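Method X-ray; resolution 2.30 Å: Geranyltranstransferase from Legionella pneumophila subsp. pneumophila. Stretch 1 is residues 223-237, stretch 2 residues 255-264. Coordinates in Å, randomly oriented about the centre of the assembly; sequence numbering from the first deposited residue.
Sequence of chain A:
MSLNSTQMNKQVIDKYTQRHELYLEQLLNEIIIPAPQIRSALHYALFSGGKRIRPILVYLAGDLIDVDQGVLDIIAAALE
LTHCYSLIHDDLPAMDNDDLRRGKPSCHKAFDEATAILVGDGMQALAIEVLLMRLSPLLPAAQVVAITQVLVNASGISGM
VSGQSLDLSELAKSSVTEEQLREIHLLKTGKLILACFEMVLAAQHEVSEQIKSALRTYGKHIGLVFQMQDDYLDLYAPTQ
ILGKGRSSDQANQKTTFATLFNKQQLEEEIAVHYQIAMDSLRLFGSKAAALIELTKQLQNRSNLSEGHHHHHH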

ATOM      1  N   GLY A 223     -16.977 -15.681   3.771  1.00 54.72           N
ATOM      2  CA  GLY A 223     -15.537 -15.722   3.520  1.00 52.91           C
ATOM      3  C   GLY A 223     -14.899 -17.065   3.818  1.00 54.75           C
ATOM      4  O   GLY A 223     -13.925 -17.464   3.172  1.00 55.36           O
ATOM      5  N   LEU A 224     -15.460 -17.762   4.800  1.00 57.54           N
ATOM      6  CA  LEU A 224     -15.028 -19.101   5.162  1.00 55.90           C
ATOM      7  C   LEU A 224     -15.494 -20.123   4.129  1.00 50.25           C
ATOM      8  O   LEU A 224     -14.694 -20.919   3.632  1.00 54.18           O
ATOM      9  N   VAL A 225     -16.781 -20.081   3.797  1.00 46.77           N
ATOM     10  CA  VAL A 225     -17.387 -21.074   2.899  1.00 51.63           C
ATOM     11  C   VAL A 225     -16.875 -21.024   1.440  1.00 51.03           C
ATOM     12  O   VAL A 225     -16.860 -22.054   0.762  1.00 55.55           O
ATOM     13  N   PHE A 226     -16.437 -19.848   0.976  1.00 51.88           N
ATOM     14  CA  PHE A 226     -15.829 -19.715  -0.363  1.00 55.04           C
ATOM     15  C   PHE A 226     -14.575 -20.578  -0.469  1.00 56.37           C
ATOM     16  O   PHE A 226     -14.364 -21.276  -1.465  1.00 57.48           O
ATOM     17  N   GLN A 227     -13.768 -20.534   0.589  1.00 58.88           N
ATOM     18  CA  GLN A 227     -12.542 -21.314   0.691  1.00 56.54           C
ATOM     19  C   GLN A 227     -12.794 -22.810   0.860  1.00 57.14           C
ATOM     20  O   GLN A 227     -12.016 -23.633   0.364  1.00 53.29           O
ATOM     21  N   MET A 228     -13.872 -23.150   1.569  1.00 59.35           N
ATOM     22  CA  MET A 228     -14.352 -24.530   1.648  1.00 57.98           C
ATOM     23  C   MET A 228     -14.726 -25.024   0.249  1.00 58.15           C
ATOM     24  O   MET A 228     -14.307 -26.107  -0.163  1.00 56.98           O
ATOM     25  N   GLN A 229     -15.493 -24.206  -0.474  1.00 55.08           N
ATOM     26  CA  GLN A 229     -15.899 -24.502  -1.850  1.00 60.46           C
ATOM     27  C   GLN A 229     -14.714 -24.684  -2.791  1.00 58.90           C
ATOM     28  O   GLN A 229     -14.688 -25.636  -3.567  1.00 54.91           O
ATOM     29  N   ASP A 230     -13.737 -23.782  -2.695  1.00 64.59           N
ATOM     30  CA  ASP A 230     -12.525 -23.831  -3.523  1.00 63.63           C
ATOM     31  C   ASP A 230     -11.735 -25.119  -3.325  1.00 65.73           C
ATOM     32  O   ASP A 230     -11.294 -25.725  -4.298  1.00 67.52           O
ATOM     33  N   ASP A 231     -11.586 -25.543  -2.071  1.00 72.04           N
ATOM     34  CA  ASP A 231     -10.923 -26.810  -1.741  1.00 70.87           C
ATOM     35  C   ASP A 231     -11.747 -28.021  -2.184  1.00 72.10           C
ATOM     36  O   ASP A 231     -11.189 -29.034  -2.614  1.00 71.47           O
ATOM     37  N   TYR A 232     -13.072 -27.893  -2.090  1.00 76.74           N
ATOM     38  CA  TYR A 232     -14.011 -28.924  -2.532  1.00 79.39           C
ATOM     39  C   TYR A 232     -13.990 -29.096  -4.048  1.00 81.17           C
ATOM     40  O   TYR A 232     -14.050 -30.220  -4.547  1.00 83.42           O
ATOM     41  N   LEU A 233     -13.907 -27.975  -4.761  1.00 84.92           N
ATOM     42  CA  LEU A 233     -13.923 -27.960  -6.223  1.00 87.58           C
ATOM     43  C   LEU A 233     -12.685 -28.629  -6.821  1.00 91.77           C
ATOM     44  O   LEU A 233     -12.793 -29.725  -7.370  1.00 94.08           O
ATOM     45  N   ASP A 234     -11.513 -28.009  -6.663  1.00 93.33           N
ATOM     46  CA  ASP A 234     -10.284 -28.509  -7.304  1.00 93.50           C
ATOM     47  C   ASP A 234      -9.696 -29.823  -6.751  1.00 93.67           C
ATOM     48  O   ASP A 234      -8.563 -30.184  -7.079  1.00 96.76           O
ATOM     49  N   LEU A 235     -10.462 -30.532  -5.925  1.00 92.82           N
ATOM     50  CA  LEU A 235     -10.156 -31.928  -5.622  1.00 96.89           C
ATOM     51  C   LEU A 235     -11.153 -32.859  -6.314  1.00100.28           C
ATOM     52  O   LEU A 235     -10.752 -33.824  -6.967  1.00100.46           O
ATOM     53  N   TYR A 236     -12.445 -32.557  -6.183  1.00104.51           N
ATOM     54  CA  TYR A 236     -13.491 -33.489  -6.608  1.00109.14           C
ATOM     55  C   TYR A 236     -13.958 -33.370  -8.066  1.00113.58           C
ATOM     56  O   TYR A 236     -13.725 -34.291  -8.854  1.00114.31           O
ATOM     57  N   ALA A 237     -14.602 -32.258  -8.426  1.00117.54           N
ATOM     58  CA  ALA A 237     -15.249 -32.144  -9.745  1.00122.41           C
ATOM     59  C   ALA A 237     -14.292 -32.068 -10.969  1.00123.73           C
ATOM     60  O   ALA A 237     -14.427 -32.884 -11.886  1.00120.83           O
ATOM     61  N   THR A 255      -2.280 -29.604   2.881  1.00 83.88           N
ATOM     62  CA  THR A 255      -3.490 -29.639   3.710  1.00 76.15           C
ATOM     63  C   THR A 255      -4.543 -28.622   3.269  1.00 71.43           C
ATOM     64  O   THR A 255      -4.259 -27.431   3.127  1.00 70.39           O
ATOM     65  N   THR A 256      -5.754 -29.119   3.033  1.00 65.28           N
ATOM     66  CA  THR A 256      -6.903 -28.297   2.669  1.00 67.09           C
ATOM     67  C   THR A 256      -8.100 -28.712   3.521  1.00 67.55           C
ATOM     68  O   THR A 256      -8.018 -29.679   4.290  1.00 59.61           O
ATOM     69  N   PHE A 257      -9.216 -27.999   3.367  1.00 61.18           N
ATOM     70  CA  PHE A 257     -10.491 -28.431   3.940  1.00 63.77           C
ATOM     71  C   PHE A 257     -10.904 -29.791   3.372  1.00 64.00           C
ATOM     72  O   PHE A 257     -11.609 -30.554   4.029  1.00 67.79           O
ATOM     73  N   ALA A 258     -10.434 -30.086   2.161  1.00 62.17           N
ATOM     74  CA  ALA A 258     -10.731 -31.338   1.474  1.00 64.37           C
ATOM     75  C   ALA A 258      -9.805 -32.489   1.857  1.00 68.13           C
ATOM     76  O   ALA A 258      -9.972 -33.609   1.370  1.00 71.94           O
ATOM     77  N   THR A 259      -8.823 -32.215   2.710  1.00 69.20           N
ATOM     78  CA  THR A 259      -7.975 -33.273   3.254  1.00 70.98           C
ATOM     79  C   THR A 259      -8.333 -33.522   4.714  1.00 73.89           C
ATOM     80  O   THR A 259      -8.078 -34.604   5.253  1.00 74.41           O
ATOM     81  N   LEU A 260      -8.929 -32.512   5.343  1.00 72.96           N
ATOM     82  CA  LEU A 260      -9.312 -32.584   6.748  1.00 71.97           C
ATOM     83  C   LEU A 260     -10.765 -33.009   6.933  1.00 74.36           C
ATOM     84  O   LEU A 260     -11.092 -33.675   7.910  1.00 74.01           O
ATOM     85  N   PHE A 261     -11.631 -32.611   6.003  1.00 76.42           N
ATOM     86  CA  PHE A 261     -12.989 -33.145   5.934  1.00 74.03           C
ATOM     87  C   PHE A 261     -13.081 -34.067   4.738  1.00 75.20           C
ATOM     88  O   PHE A 261     -12.422 -33.833   3.725  1.00 79.60           O
ATOM     89  N   ASN A 262     -13.899 -35.111   4.850  1.00 75.02           N
ATOM     90  CA  ASN A 262     -14.159 -35.987   3.710  1.00 76.05           C
ATOM     91  C   ASN A 262     -15.258 -35.388   2.820  1.00 74.82           C
ATOM     92  O   ASN A 262     -15.865 -34.380   3.185  1.00 75.04           O
ATOM     93  N   LYS A 263     -15.487 -36.000   1.661  1.00 77.49           N
ATOM     94  CA  LYS A 263     -16.488 -35.549   0.693  1.00 80.84           C
ATOM     95  C   LYS A 263     -17.828 -35.141   1.324  1.00 83.61           C
ATOM     96  O   LYS A 263     -18.280 -34.008   1.145  1.00 81.45           O
ATOM     97  N   GLN A 264     -18.424 -36.050   2.094  1.00 84.59           N
ATOM     98  CA  GLN A 264     -19.753 -35.844   2.677  1.00 85.81           C
ATOM     99  C   GLN A 264     -19.718 -34.815   3.800  1.00 84.44           C
ATOM    100  O   GLN A 264     -20.648 -34.016   3.944  1.00 86.48           O
TER

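The helix of stretch 1 offers one flank to stretch 2, and Phe257, the residue most covered, packs into it. Its CA-to-CB bond points toward the helix, and with chi1 at m the ring sits as a knob among Leu224, Gln227, Met228 and Asp231, which follow an i, i+3, i+4, i+7 pattern and so share that flank of the helix. Met228, an unbranched side chain in m, t, t, lays its methylene over one face of the ring: CG of Met228 is 4.0 Å from the ring centroid of Phe257, almost on the ring normal, a CH-pi contact. Leu224 (t, p) starts sideways but brings CD1 to 3.8 Å from CZ of Phe257, an apolar contact.

Asp231 (m) supplies the polar anchor. Its carboxylate accepts a well-aligned hydrogen bond, Phe257 N to Asp231 OD2, 3.0 Å, so a buried acid meets a backbone NH at the first turn of a short helix, where such groups lack partners within the helix. The same oxygen lies at the edge of the Phe257 ring. Thr256 (p) caps this helix: its OG1 accepts a weak bond from Ala258 N, 3.1 Å. Beside it, the small Ala258 lets the backbones approach closely, its CB lying 3.4 Å from Asp231 O and 4.0 Å from Leu235 CD1.

At the other end Lys263 and Tyr236 pair. The extended lysine, all t, runs its aliphatic stem across the tyrosine, with CG of Lys263 3.9 Å from the Tyr236 ring centroid, over one face; a long methylene chain suits the face of a partly exposed tyrosine. The hydroxyl of Tyr236 (m) reaches water 1, at 2.6 Å from Tyr236 OH. That water donates to Ala258 O at 2.8 Å and to Phe261 O at 2.6 Å, linking the tyrosine to two carbonyls of stretch 2.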

ATOM      1  CB  LEU A 224     -15.567 -19.454   6.550  1.00 57.82           C
ATOM      2  CG  LEU A 224     -15.415 -20.854   7.140  1.00 61.52           C
ATOM      3  CD1 LEU A 224     -13.956 -21.302   7.222  1.00 61.95           C
ATOM      4  CD2 LEU A 224     -16.064 -20.886   8.514  1.00 62.66           C
ATOM      5  CB  VAL A 225     -18.950 -21.057   2.988  1.00 50.09           C
ATOM      6  CG1 VAL A 225     -19.556 -19.949   2.134  1.00 56.69           C
ATOM      7  CG2 VAL A 225     -19.537 -22.418   2.644  1.00 49.52           C
ATOM      8  CB  PHE A 226     -15.460 -18.262  -0.681  1.00 49.34           C
ATOM      9  CG  PHE A 226     -16.638 -17.366  -0.955  1.00 57.73           C
ATOM     10  CD1 PHE A 226     -17.877 -17.890  -1.327  1.00 51.06           C
ATOM     11  CD2 PHE A 226     -16.495 -15.985  -0.868  1.00 41.63           C
ATOM     12  CE1 PHE A 226     -18.955 -17.049  -1.578  1.00 62.80           C
ATOM     13  CE2 PHE A 226     -17.563 -15.138  -1.120  1.00 50.56           C
ATOM     14  CZ  PHE A 226     -18.794 -15.668  -1.480  1.00 66.26           C
ATOM     15  CB  GLN A 227     -11.695 -20.784   1.845  1.00 54.56           C
ATOM     16  CG  GLN A 227     -10.253 -21.167   1.746  1.00 67.32           C
ATOM     17  CD  GLN A 227      -9.580 -20.662   0.479  1.00 54.33           C
ATOM     18  OE1 GLN A 227      -9.764 -19.512   0.072  1.00 68.04           O
ATOM     19  NE2 GLN A 227      -8.795 -21.530  -0.151  1.00 46.20           N
ATOM     20  CB  MET A 228     -15.554 -24.646   2.594  1.00 52.24           C
ATOM     21  CG  MET A 228     -15.216 -24.650   4.074  1.00 53.71           C
ATOM     22  SD  MET A 228     -16.684 -24.683   5.127  1.00 46.40           S
ATOM     23  CE  MET A 228     -15.907 -24.601   6.732  1.00 45.76           C
ATOM     24  CB  GLN A 229     -16.847 -23.427  -2.389  1.00 57.55           C
ATOM     25  CG  GLN A 229     -18.283 -23.573  -1.895  1.00 64.40           C
ATOM     26  CD  GLN A 229     -19.194 -22.468  -2.388  1.00 58.42           C
ATOM     27  OE1 GLN A 229     -18.920 -21.284  -2.196  1.00 51.88           O
ATOM     28  NE2 GLN A 229     -20.294 -22.852  -3.018  1.00 70.85           N
ATOM     29  CB  ASP A 230     -11.638 -22.605  -3.276  1.00 58.52           C
ATOM     30  CG  ASP A 230     -12.251 -21.321  -3.818  1.00 61.23           C
ATOM     31  OD1 ASP A 230     -11.725 -20.227  -3.513  1.00 53.92           O
ATOM     32  OD2 ASP A 230     -13.267 -21.404  -4.542  1.00 60.20           O
ATOM     33  CB  ASP A 231     -10.617 -26.885  -0.242  1.00 68.50           C
ATOM     34  CG  ASP A 231      -9.579 -25.857   0.200  1.00 72.09           C
ATOM     35  OD1 ASP A 231      -8.989 -25.166  -0.661  1.00 76.17           O
ATOM     36  OD2 ASP A 231      -9.344 -25.747   1.422  1.00 63.99           O
ATOM     37  CB  TYR A 232     -15.434 -28.585  -2.063  1.00 79.08           C
ATOM     38  CG  TYR A 232     -16.506 -29.569  -2.492  1.00 86.70           C
ATOM     39  CD1 TYR A 232     -16.590 -30.838  -1.918  1.00 88.59           C
ATOM     40  CD2 TYR A 232     -17.450 -29.221  -3.460  1.00 85.71           C
ATOM     41  CE1 TYR A 232     -17.577 -31.741  -2.310  1.00 92.54           C
ATOM     42  CE2 TYR A 232     -18.440 -30.114  -3.856  1.00 86.65           C
ATOM     43  CZ  TYR A 232     -18.499 -31.369  -3.277  1.00 92.48           C
ATOM     44  OH  TYR A 232     -19.478 -32.252  -3.667  1.00 90.00           O
ATOM     45  CB  LEU A 233     -14.094 -26.529  -6.755  1.00 87.97           C
ATOM     46  CG  LEU A 233     -15.479 -25.981  -7.144  1.00 91.28           C
ATOM     47  CD1 LEU A 233     -16.625 -26.448  -6.246  1.00 92.48           C
ATOM     48  CD2 LEU A 233     -15.437 -24.456  -7.213  1.00101.29           C
ATOM     49  CB  ASP A 234      -9.209 -27.406  -7.445  1.00 94.21           C
ATOM     50  CG  ASP A 234      -8.799 -26.784  -6.116  1.00 87.25           C
ATOM     51  OD1 ASP A 234      -8.340 -27.509  -5.206  1.00 81.66           O
ATOM     52  OD2 ASP A 234      -8.903 -25.546  -5.999  1.00 80.09           O
ATOM     53  CB  LEU A 235     -10.106 -32.197  -4.110  1.00 94.69           C
ATOM     54  CG  LEU A 235      -9.427 -33.517  -3.688  1.00 94.89           C
ATOM     55  CD1 LEU A 235      -8.507 -33.319  -2.502  1.00102.50           C
ATOM     56  CD2 LEU A 235     -10.421 -34.638  -3.391  1.00 76.48           C
ATOM     57  CB  TYR A 236     -14.673 -33.489  -5.621  1.00106.46           C
ATOM     58  CG  TYR A 236     -14.331 -34.120  -4.285  1.00101.49           C
ATOM     59  CD1 TYR A 236     -14.026 -35.481  -4.192  1.00 99.44           C
ATOM     60  CD2 TYR A 236     -14.304 -33.358  -3.118  1.00 90.89           C
ATOM     61  CE1 TYR A 236     -13.707 -36.066  -2.969  1.00 98.47           C
ATOM     62  CE2 TYR A 236     -13.981 -33.932  -1.890  1.00 83.41           C
ATOM     63  CZ  TYR A 236     -13.682 -35.285  -1.824  1.00 90.28           C
ATOM     64  OH  TYR A 236     -13.364 -35.863  -0.617  1.00 69.16           O
ATOM     65  CB  ALA A 237     -16.330 -31.038  -9.758  1.00122.53           C
ATOM     66  CB  THR A 255      -3.182 -29.483   5.222  1.00 73.22           C
ATOM     67  OG1 THR A 255      -4.383 -29.131   5.923  1.00 71.08           O
ATOM     68  CG2 THR A 255      -2.129 -28.415   5.457  1.00 83.62           C
ATOM     69  CB  THR A 256      -7.292 -28.478   1.179  1.00 68.81           C
ATOM     70  OG1 THR A 256      -7.561 -29.860   0.915  1.00 81.36           O
ATOM     71  CG2 THR A 256      -6.195 -27.981   0.241  1.00 63.43           C
ATOM     72  CB  PHE A 257     -11.596 -27.397   3.686  1.00 59.92           C
ATOM     73  CG  PHE A 257     -11.513 -26.180   4.576  1.00 63.54           C
ATOM     74  CD1 PHE A 257     -11.848 -26.260   5.925  1.00 63.33           C
ATOM     75  CD2 PHE A 257     -11.115 -24.950   4.061  1.00 60.18           C
ATOM     76  CE1 PHE A 257     -11.775 -25.136   6.752  1.00 63.12           C
ATOM     77  CE2 PHE A 257     -11.041 -23.819   4.877  1.00 53.88           C
ATOM     78  CZ  PHE A 257     -11.370 -23.914   6.227  1.00 61.11           C
ATOM     79  CB  ALA A 258     -10.718 -31.128  -0.031  1.00 62.77           C
ATOM     80  CB  THR A 259      -6.467 -32.942   3.146  1.00 72.52           C
ATOM     81  OG1 THR A 259      -6.189 -31.721   3.844  1.00 71.84           O
ATOM     82  CG2 THR A 259      -6.031 -32.819   1.685  1.00 69.57           C
ATOM     83  CB  LEU A 260      -9.022 -31.259   7.456  1.00 74.02           C
ATOM     84  CG  LEU A 260      -7.730 -31.171   8.283  1.00 84.09           C
ATOM     85  CD1 LEU A 260      -6.501 -31.814   7.617  1.00 92.15           C
ATOM     86  CD2 LEU A 260      -7.441 -29.729   8.624  1.00 96.63           C
ATOM     87  CB  PHE A 261     -14.026 -32.033   5.781  1.00 72.81           C
ATOM     88  CG  PHE A 261     -14.039 -31.055   6.909  1.00 68.01           C
ATOM     89  CD1 PHE A 261     -13.391 -29.829   6.788  1.00 69.48           C
ATOM     90  CD2 PHE A 261     -14.700 -31.353   8.095  1.00 72.06           C
ATOM     91  CE1 PHE A 261     -13.398 -28.916   7.830  1.00 64.67           C
ATOM     92  CE2 PHE A 261     -14.713 -30.446   9.145  1.00 72.75           C
ATOM     93  CZ  PHE A 261     -14.061 -29.223   9.012  1.00 78.27           C
ATOM     94  CB  ASN A 262     -14.435 -37.437   4.170  1.00 78.36           C
ATOM     95  CG  ASN A 262     -15.920 -37.804   4.198  1.00 89.47           C
ATOM     96  OD1 ASN A 262     -16.753 -37.107   4.780  1.00 93.05           O
ATOM     97  ND2 ASN A 262     -16.243 -38.929   3.570  1.00 93.83           N
ATOM     98  CB  LYS A 263     -16.700 -36.635  -0.364  1.00 83.18           C
ATOM     99  CG  LYS A 263     -17.307 -36.144  -1.666  1.00 91.67           C
ATOM    100  CD  LYS A 263     -17.246 -37.222  -2.734  1.00 94.97           C
ATOM    101  CE  LYS A 263     -18.062 -36.823  -3.954  1.00105.31           C
ATOM    102  NZ  LYS A 263     -17.759 -37.699  -5.118  1.00111.86           N
ATOM    103  CB  GLN A 264     -20.354 -37.162   3.199  1.00 86.88           C
ATOM    104  CG  GLN A 264     -19.590 -38.462   2.868  1.00 93.50           C
ATOM    105  CD  GLN A 264     -19.547 -38.829   1.380  1.00102.90           C
ATOM    106  OE1 GLN A 264     -18.611 -39.499   0.934  1.00106.43           O
ATOM    107  NE2 GLN A 264     -20.547 -38.391   0.613  1.00106.11           N
TER
HETATM  108  O   HOH W   1     -12.681 -34.069   1.149  1.00 71.50           O